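Repressor protein (Enterobacteria phage N15, PDB 2HIN) probably binds DNA as a homodimeric Cro repressor, with a helix-turn-helix unit in each of its two subunits. Local coordinates at residues A[43-46]-A[52-55]; A[15-18]-A[23-26]. All blocks are in the same frame, centred on the assembly; numbering follows the deposited sequence.

Contact 1: residues A[43-46]-A[52-55]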
loop_
_atom_site.group_PDB
_atom_site.type_symbol
_atom_site.label_atom_id
_atom_site.label_comp_id
_atom_site.label_asym_id
_atom_site.label_seq_id
_atom_site.Cartn_x
_atom_site.Cartn_y
_atom_site.Cartn_z
ATOM N N ASP A 43 0.371 2.442 -0.797
ATOM C CA ASP A 43 0.857 3.187 0.363
ATOM C C ASP A 43 0.042 4.476 0.574
ATOM O O ASP A 43 -0.238 4.839 1.713
ATOM C CB ASP A 43 2.345 3.451 0.257
ATOM C CG ASP A 43 2.944 3.868 1.572
ATOM O OD1 ASP A 43 2.772 3.152 2.596
ATOM O OD2 ASP A 43 3.620 4.921 1.626
ATOM N N ILE A 44 -0.316 5.161 -0.510
ATOM C CA ILE A 44 -1.117 6.374 -0.409
ATOM C C ILE A 44 -2.505 6.039 0.139
ATOM O O ILE A 44 -3.038 6.775 0.979
ATOM C CB ILE A 44 -1.181 7.067 -1.771
ATOM C CG1 ILE A 44 0.212 7.570 -2.161
ATOM C CG2 ILE A 44 -2.185 8.248 -1.747
ATOM C CD1 ILE A 44 0.304 8.025 -3.626
ATOM N N GLU A 45 -3.092 4.944 -0.326
ATOM C CA GLU A 45 -4.393 4.505 0.185
ATOM C C GLU A 45 -4.338 4.261 1.683
ATOM O O GLU A 45 -5.181 4.732 2.440
ATOM C CB GLU A 45 -4.816 3.256 -0.573
ATOM C CG GLU A 45 -6.128 2.635 -0.142
ATOM C CD GLU A 45 -6.581 1.525 -1.078
ATOM O OE1 GLU A 45 -6.126 1.499 -2.227
ATOM O OE2 GLU A 45 -7.422 0.684 -0.708
ATOM N N VAL A 46 -3.312 3.564 2.139
ATOM C CA VAL A 46 -3.154 3.286 3.570
ATOM C C VAL A 46 -2.884 4.590 4.326
ATOM O O VAL A 46 -3.494 4.833 5.375
ATOM C CB VAL A 46 -2.014 2.250 3.780
ATOM C CG1 VAL A 46 -1.585 2.173 5.262
ATOM C CG2 VAL A 46 -2.478 0.881 3.264
ATOM N N LEU A 52 -8.146 8.081 -0.148
ATOM C CA LEU A 52 -7.797 7.919 -1.563
ATOM C C LEU A 52 -7.663 6.426 -1.840
ATOM O O LEU A 52 -7.089 5.683 -1.042
ATOM C CB LEU A 52 -6.499 8.636 -1.907
ATOM C CG LEU A 52 -6.505 10.140 -1.679
ATOM C CD1 LEU A 52 -5.172 10.718 -2.096
ATOM C CD2 LEU A 52 -7.684 10.819 -2.419
ATOM N N LYS A 53 -8.196 5.974 -2.963
ATOM C CA LYS A 53 -8.170 4.556 -3.280
ATOM C C LYS A 53 -7.294 4.273 -4.476
ATOM O O LYS A 53 -7.404 4.927 -5.532
ATOM C CB LYS A 53 -9.581 4.025 -3.535
ATOM C CG LYS A 53 -10.548 4.195 -2.348
ATOM C CD LYS A 53 -10.284 3.187 -1.236
ATOM C CE LYS A 53 -11.574 2.899 -0.463
ATOM N NZ LYS A 53 -11.517 1.890 0.647
ATOM N N SER A 54 -6.444 3.270 -4.326
ATOM C CA SER A 54 -5.653 2.768 -5.417
ATOM C C SER A 54 -6.556 2.332 -6.561
ATOM O O SER A 54 -7.730 1.999 -6.365
ATOM C CB SER A 54 -4.804 1.593 -4.964
ATOM O OG SER A 54 -5.616 0.467 -4.634
ATOM N N ASP A 55 -5.992 2.269 -7.742
ATOM C CA ASP A 55 -6.720 1.749 -8.881
ATOM C C ASP A 55 -7.141 0.297 -8.601
ATOM O O ASP A 55 -8.249 -0.098 -8.962
ATOM C CB ASP A 55 -5.848 1.874 -10.136
ATOM C CG ASP A 55 -5.525 3.351 -10.503
ATOM O OD1 ASP A 55 -6.238 4.308 -10.073
ATOM O OD2 ASP A 55 -4.520 3.547 -11.220
#
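Glu45 reaches from helix 38-47 to the start of the next helix and takes hold of Ser54 twice with one carboxylate oxygen. Its side chain is extended, CG anti to the backbone N (chi1 178°), which carries OE1 over to the loop. The Ser54 hydroxyl, OG, gives a hydrogen bond to Glu45 OE1 at 2.7 Å and meets it nearly in line with the C-O bond. Ser54 N also donates to Glu45 OE1, at 2.8 Å, but arrives from above the carboxylate plane, 45° out of it. The serine hydroxyl is used in both senses, since OG also accepts from Thr57 N as the N-cap of helix 55-60. The glutamate thus buttresses the N-cap residue, its bond to OG helping to fix the rotation of the hydroxyl.

The other carboxylate oxygen is occupied as well. Glu45 OE2 bonds to Thr57 OG1 and to Tyr50 OH of the second subunit. In one of its two modelled conformers, Lys53 crosses the same carboxylate with its aliphatic part, CD lying 3.8 Å from Glu45 OE2. In that conformer its ammonium stays too far off for a salt bridge, with NZ 4.5 Å from Glu45 OE2, and bonds instead to that same tyrosine hydroxyl; the opposite charge may still favour an ionised carboxylate. Leu52 O fares differently. It is buried here without a hydrogen-bond partner, and Glu45 CA offers it a CA-H...O contact of 3.2 Å.

Beside this polar group Ile44 CG2 packs on Leu52 CD1 at 3.9 Å, and the apolar pair continues onto Leu6 and His9 of helix 3-10. The contact therefore ties helix 38-47 to the start of helix 55-60, with helix 3-10 against the apolar side and the second subunit against the polar one, at the dimer interface.

Contact 2: residues A[15-18]-A[23-26]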
loop_
_atom_site.group_PDB
_atom_site.type_symbol
_atom_site.label_atom_id
_atom_site.label_comp_id
_atom_site.label_asym_id
_atom_site.label_seq_id
_atom_site.Cartn_x
_atom_site.Cartn_y
_atom_site.Cartn_z
ATOM N N LYS A 15 2.881 19.578 -0.081
ATOM C CA LYS A 15 2.113 18.956 0.997
ATOM C C LYS A 15 1.829 17.477 0.681
ATOM O O LYS A 15 1.841 16.652 1.584
ATOM C CB LYS A 15 0.831 19.721 1.236
ATOM C CG LYS A 15 1.057 21.099 1.830
ATOM C CD LYS A 15 -0.261 21.728 2.216
ATOM C CE LYS A 15 -0.947 22.423 1.089
ATOM N NZ LYS A 15 -2.112 23.187 1.636
ATOM N N ALA A 16 1.591 17.156 -0.586
ATOM C CA ALA A 16 1.399 15.761 -0.977
ATOM C C ALA A 16 2.680 14.946 -0.754
ATOM O O ALA A 16 2.628 13.815 -0.260
ATOM C CB ALA A 16 0.952 15.672 -2.430
ATOM N N ALA A 17 3.829 15.511 -1.127
ATOM C CA ALA A 17 5.097 14.811 -0.958
ATOM C C ALA A 17 5.341 14.494 0.504
ATOM O O ALA A 17 5.710 13.378 0.846
ATOM C CB ALA A 17 6.222 15.661 -1.577
ATOM N N VAL A 18 5.104 15.468 1.369
ATOM C CA VAL A 18 5.270 15.224 2.806
ATOM C C VAL A 18 4.263 14.166 3.263
ATOM O O VAL A 18 4.603 13.251 4.011
ATOM C CB VAL A 18 5.060 16.518 3.631
ATOM C CG1 VAL A 18 4.931 16.204 5.131
ATOM C CG2 VAL A 18 6.175 17.516 3.356
ATOM N N THR A 23 9.735 12.720 -2.423
ATOM C CA THR A 23 10.203 14.053 -2.799
ATOM C C THR A 23 9.134 14.770 -3.633
ATOM O O THR A 23 8.369 14.146 -4.373
ATOM C CB THR A 23 11.506 13.996 -3.618
ATOM O OG1 THR A 23 11.232 13.300 -4.844
ATOM C CG2 THR A 23 12.658 13.320 -2.844
ATOM N N PRO A 24 9.145 16.107 -3.603
ATOM C CA PRO A 24 8.285 16.832 -4.537
ATOM C C PRO A 24 8.564 16.462 -5.986
ATOM O O PRO A 24 7.632 16.365 -6.789
ATOM C CB PRO A 24 8.633 18.294 -4.243
ATOM C CG PRO A 24 9.026 18.280 -2.798
ATOM C CD PRO A 24 9.819 17.012 -2.665
ATOM N N GLY A 25 9.829 16.298 -6.340
ATOM C CA GLY A 25 10.178 15.924 -7.697
ATOM C C GLY A 25 9.527 14.626 -8.137
ATOM O O GLY A 25 9.099 14.498 -9.277
ATOM N N ALA A 26 9.427 13.650 -7.227
ATOM C CA ALA A 26 8.754 12.401 -7.545
ATOM C C ALA A 26 7.290 12.638 -7.873
ATOM O O ALA A 26 6.758 12.025 -8.786
ATOM C CB ALA A 26 8.879 11.394 -6.409
#
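Ala17 points its methyl straight at the junction of Thr23 and Pro24, the point where the second helix of the helix-turn-helix motif begins. Helices 13-20 and 24-33 form this motif, and in relatives of this family the second of them is the one that reads DNA, so helix 24-33 probably does so here. A small side chain lets the two backbones come near: the Ala17 and Pro24 CA atoms are 5.2 Å apart.

The methyl does not meet the proline at a single atom. Ala17 CB sits 3.6 Å from Pro24 N and 3.7 Å from Thr23 C, so much of the contact is made with backbone. It also lies 4.0 Å from Pro24 CD, and Pro24 CG is at a similar distance, so the methyl sits over one face of the pyrrolidine ring, nearest its nitrogen. The interaction is purely van der Waals.

Ala16, its methyl turned roughly a right angle away from that of Ala17, packs on Leu6 and Phe10 of helix 3-10, leaving Ala17 to face helix 24-33.

Thr23 shows its backbone to Ala17 while its side chain leads away and serves its own helix. Its hydroxyl lies between the backbone N and the carbonyl carbon (chi1 63°), a torsion that brings it over the first turn as the N-cap. Pro24, in the first position of that turn, suits a helix start because its missing N-H is not required there. The cap is closed by Ala26 N, which donates to Thr23 OG1 at 3.0 Å with an N-H...O angle of 151°.

How the contacts relate
From the N terminus, helix 3-10 leads into helix 13-20, and the chain then turns back so that contact 2 closes the short loop between 15-18 and 23-26. Helix 24-33 and a connecting segment follow before helix 38-47, after which contact 1 closes a second short loop between 43-46 and 52-55. The two closures come in series, neither enclosing nor crossing the other. They lie on opposite sides of the chain's centre, with their own centres about 16 Å apart and nearest atoms about 7 Å apart. Contact 2 joins the helix-turn-helix pair, contact 1 the last two helices beside the second subunit; helix 3-10 packs against residues of both.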